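Long-range contact in nickel-dependent hydrogenase large subunit (Allochromatium vinosum, PDB 3MYR), which forms the large subunit of a heterodimeric [NiFe] hydrogenase, whose nickel-iron centre oxidises dihydrogen and passes the electrons to an acceptor: residues B[19-33]-B[525-537]. Residues are numbered along the deposited sequence; the frame is centred on the assembly and turned at random.
Sequences IEAQMDGATIAQAYS and AYEAALQDNHQLV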
# COMPACT_ATOMS: atom_id res chain seq x y z
N ILE B 19 11.75 15.41 2.31
CA ILE B 19 11.47 16.48 3.28
C ILE B 19 12.61 17.48 3.26
O ILE B 19 13.80 17.07 3.27
CB ILE B 19 11.36 15.90 4.73
CG1 ILE B 19 10.23 14.85 4.81
CG2 ILE B 19 11.14 17.05 5.77
CD1 ILE B 19 8.86 15.43 4.64
N GLU B 20 12.27 18.79 3.18
CA GLU B 20 13.26 19.84 3.41
C GLU B 20 12.82 20.61 4.65
O GLU B 20 11.62 20.77 4.89
CB GLU B 20 13.37 20.74 2.17
CG GLU B 20 13.97 19.93 0.99
CD GLU B 20 14.36 20.80 -0.23
OE1 GLU B 20 14.83 20.24 -1.27
OE2 GLU B 20 14.20 22.02 -0.13
N ALA B 21 13.79 21.01 5.48
CA ALA B 21 13.48 21.71 6.72
C ALA B 21 14.40 22.94 6.86
O ALA B 21 15.64 22.83 6.75
CB ALA B 21 13.67 20.78 7.91
N GLN B 22 13.79 24.10 7.07
CA GLN B 22 14.54 25.30 7.41
C GLN B 22 14.74 25.28 8.92
O GLN B 22 13.74 25.27 9.68
CB GLN B 22 13.79 26.55 6.95
CG GLN B 22 14.52 27.89 7.33
CD GLN B 22 15.92 28.00 6.72
OE1 GLN B 22 16.92 28.12 7.44
NE2 GLN B 22 16.02 27.86 5.39
N MET B 23 15.99 25.18 9.33
CA MET B 23 16.34 25.05 10.72
C MET B 23 16.55 26.44 11.32
O MET B 23 17.11 27.32 10.66
CB MET B 23 17.65 24.26 10.88
CG MET B 23 17.59 22.80 10.36
SD MET B 23 16.10 21.91 10.98
CE MET B 23 16.57 21.63 12.69
N ASP B 24 16.09 26.62 12.56
CA ASP B 24 16.52 27.77 13.42
C ASP B 24 17.24 27.23 14.67
O ASP B 24 16.59 26.73 15.61
CB ASP B 24 15.31 28.69 13.78
CG ASP B 24 15.73 29.89 14.69
OD1 ASP B 24 16.95 30.17 14.87
OD2 ASP B 24 14.82 30.54 15.25
N GLY B 25 18.58 27.20 14.63
CA GLY B 25 19.33 26.37 15.59
C GLY B 25 18.94 24.89 15.40
O GLY B 25 18.90 24.42 14.27
N ALA B 26 18.69 24.17 16.50
CA ALA B 26 18.26 22.76 16.48
C ALA B 26 16.75 22.57 16.17
O ALA B 26 16.27 21.44 15.98
CB ALA B 26 18.60 22.09 17.84
N THR B 27 16.03 23.69 16.06
CA THR B 27 14.59 23.74 15.90
C THR B 27 14.14 23.75 14.44
O THR B 27 14.66 24.51 13.60
CB THR B 27 14.00 24.96 16.67
OG1 THR B 27 14.17 24.70 18.06
CG2 THR B 27 12.50 25.09 16.45
N ILE B 28 13.16 22.91 14.12
CA ILE B 28 12.57 23.02 12.81
C ILE B 28 11.72 24.29 12.70
O ILE B 28 10.68 24.38 13.34
CB ILE B 28 11.79 21.75 12.41
CG1 ILE B 28 12.75 20.56 12.39
CG2 ILE B 28 11.10 21.97 11.04
CD1 ILE B 28 12.13 19.23 11.99
N ALA B 29 12.11 25.23 11.86
CA ALA B 29 11.32 26.49 11.73
C ALA B 29 10.25 26.38 10.64
O ALA B 29 9.10 26.74 10.88
CB ALA B 29 12.23 27.72 11.49
N GLN B 30 10.61 25.86 9.47
CA GLN B 30 9.63 25.56 8.40
C GLN B 30 9.97 24.20 7.81
O GLN B 30 11.16 23.87 7.61
CB GLN B 30 9.63 26.59 7.26
CG GLN B 30 9.13 28.03 7.56
CD GLN B 30 7.58 28.15 7.72
OE1 GLN B 30 7.07 28.14 8.85
NE2 GLN B 30 6.85 28.29 6.59
N ALA B 31 8.94 23.41 7.51
CA ALA B 31 9.14 22.14 6.82
C ALA B 31 8.39 22.13 5.47
O ALA B 31 7.32 22.75 5.31
CB ALA B 31 8.68 20.99 7.72
N TYR B 32 8.94 21.39 4.51
CA TYR B 32 8.34 21.25 3.17
C TYR B 32 8.31 19.76 2.81
O TYR B 32 9.31 19.04 3.04
CB TYR B 32 9.13 22.04 2.10
CG TYR B 32 9.24 23.48 2.47
CD1 TYR B 32 8.35 24.43 1.94
CD2 TYR B 32 10.22 23.90 3.38
CE1 TYR B 32 8.43 25.76 2.32
CE2 TYR B 32 10.32 25.26 3.75
CZ TYR B 32 9.40 26.16 3.23
OH TYR B 32 9.49 27.51 3.56
N SER B 33 7.12 19.31 2.37
CA SER B 33 6.84 17.92 2.01
C SER B 33 6.71 17.85 0.47
O SER B 33 5.92 18.58 -0.15
CB SER B 33 5.51 17.48 2.62
OG SER B 33 5.24 16.16 2.17
N ALA B 525 -0.57 18.66 6.68
CA ALA B 525 -0.38 17.95 7.97
C ALA B 525 1.09 17.61 8.29
O ALA B 525 1.57 17.91 9.37
CB ALA B 525 -1.25 16.76 8.09
N TYR B 526 1.82 17.04 7.32
CA TYR B 526 3.22 16.61 7.64
C TYR B 526 4.00 17.86 7.99
O TYR B 526 4.79 17.89 8.90
CB TYR B 526 3.91 16.01 6.41
CG TYR B 526 3.45 14.63 5.97
CD1 TYR B 526 2.29 14.03 6.49
CD2 TYR B 526 4.16 13.93 5.01
CE1 TYR B 526 1.87 12.75 6.08
CE2 TYR B 526 3.75 12.64 4.59
CZ TYR B 526 2.58 12.09 5.09
OH TYR B 526 2.11 10.89 4.56
N GLU B 527 3.84 18.89 7.17
CA GLU B 527 4.60 20.11 7.32
C GLU B 527 4.27 20.80 8.66
O GLU B 527 5.17 21.23 9.41
CB GLU B 527 4.36 21.03 6.09
CG GLU B 527 4.83 20.44 4.71
CD GLU B 527 4.31 21.31 3.53
OE1 GLU B 527 4.96 21.38 2.46
OE2 GLU B 527 3.25 21.96 3.69
N ALA B 528 2.99 20.87 9.00
CA ALA B 528 2.60 21.55 10.24
C ALA B 528 3.05 20.67 11.41
O ALA B 528 3.42 21.20 12.47
CB ALA B 528 1.08 21.80 10.30
N ALA B 529 3.08 19.35 11.22
CA ALA B 529 3.49 18.43 12.29
C ALA B 529 4.98 18.63 12.67
O ALA B 529 5.32 18.65 13.85
CB ALA B 529 3.24 16.97 11.87
N LEU B 530 5.87 18.65 11.68
CA LEU B 530 7.27 18.93 11.89
C LEU B 530 7.49 20.32 12.45
O LEU B 530 8.46 20.52 13.21
CB LEU B 530 8.04 18.79 10.58
CG LEU B 530 8.06 17.29 10.10
CD1 LEU B 530 8.89 17.14 8.82
CD2 LEU B 530 8.61 16.35 11.21
N GLN B 531 6.64 21.29 12.06
CA GLN B 531 6.77 22.63 12.58
C GLN B 531 6.29 22.67 14.04
O GLN B 531 6.53 23.64 14.71
CB GLN B 531 6.04 23.67 11.72
CG GLN B 531 6.77 23.80 10.39
CD GLN B 531 5.99 24.52 9.29
OE1 GLN B 531 6.43 24.53 8.14
NE2 GLN B 531 4.87 25.13 9.64
N ASP B 532 5.63 21.62 14.54
CA ASP B 532 5.10 21.63 15.93
C ASP B 532 6.10 20.97 16.94
O ASP B 532 6.16 19.73 17.11
CB ASP B 532 3.69 20.97 15.94
CG ASP B 532 3.21 20.62 17.35
OD1 ASP B 532 2.43 19.65 17.52
OD2 ASP B 532 3.57 21.36 18.31
N ASN B 533 6.93 21.79 17.56
CA ASN B 533 7.73 21.34 18.71
C ASN B 533 8.81 20.28 18.37
O ASN B 533 9.01 19.31 19.10
CB ASN B 533 6.78 20.88 19.84
CG ASN B 533 7.49 20.75 21.22
OD1 ASN B 533 6.97 20.10 22.16
ND2 ASN B 533 8.66 21.35 21.34
N HIS B 534 9.47 20.42 17.22
CA HIS B 534 10.57 19.49 16.91
C HIS B 534 11.95 20.11 17.00
O HIS B 534 12.18 21.11 16.39
CB HIS B 534 10.40 18.87 15.50
CG HIS B 534 9.25 17.91 15.40
ND1 HIS B 534 9.42 16.56 15.11
CD2 HIS B 534 7.92 18.07 15.65
CE1 HIS B 534 8.25 15.93 15.21
NE2 HIS B 534 7.33 16.82 15.53
N GLN B 535 12.89 19.36 17.56
CA GLN B 535 14.33 19.70 17.62
C GLN B 535 15.10 18.50 17.07
O GLN B 535 14.64 17.34 17.21
CB GLN B 535 14.76 20.02 19.07
CG GLN B 535 14.17 21.37 19.61
CD GLN B 535 12.64 21.31 20.02
OE1 GLN B 535 11.91 22.34 19.95
NE2 GLN B 535 12.16 20.13 20.44
N LEU B 536 16.14 18.74 16.27
CA LEU B 536 17.00 17.64 15.79
C LEU B 536 18.31 17.63 16.58
O LEU B 536 19.02 18.66 16.60
CB LEU B 536 17.34 17.86 14.32
CG LEU B 536 16.39 17.28 13.25
CD1 LEU B 536 14.98 17.42 13.74
CD2 LEU B 536 16.60 18.03 11.92
N VAL B 537 18.66 16.52 17.22
CA VAL B 537 20.01 16.46 17.75
C VAL B 537 21.13 16.48 16.70
O VAL B 537 22.19 17.10 16.92
CB VAL B 537 20.28 15.50 18.95
CG1 VAL B 537 19.05 14.89 19.59
CG2 VAL B 537 21.45 14.56 18.71
O HOH W 1 9.50 22.61 15.38
O HOH W 2 8.15 25.78 13.91
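T27 and Q535 form a single beta bridge, made by hydrogen bonds from I28 N to H534 O (3.1 Å) and from L536 N to A26 O (2.7 Å). Beyond it helix 525-531 runs nearly antiparallel to strand 27-33, at 159° with axes 7.0 Å apart, and glutamine and glutamate side chains take over the edge bonding. Q531, extended beyond CG, brings OE1 to A31 N at 2.8 Å, on a lone pair and nearly straight (170°). One turn earlier E527 OE1 accepts from S33 N at 3.0 Å through its anti lone pair, while also bonding Y373; R517 pairs with E527 OE2. With an alanine at Q531, A31 N would probably lose this acceptor, leaving E527 OE1 to S33 N as the remaining side-chain-to-backbone hydrogen bond between the segments. Where the backbones part, a water accepts from H534 N and also lies near I28 O. On the strand side facing the helix, L530 CB lies 3.7 Å from A31 CB, and L530 CD1 meets I19 CG2. The extended chi2 of I28 (-179°) carries CD1 toward L536 CD1, 3.8 Å away, while M23 CE touches L536 CD2, the two side chains crossing at about a right angle. Segment 525-537 thus flanks strand 27-35, outermost within this chain in the three-stranded antiparallel sheet; helix 543-551 touches I28 and L530, and Y526, packed against helix 509-514, has its side chain about 7 Å from the bound nickel-iron centre.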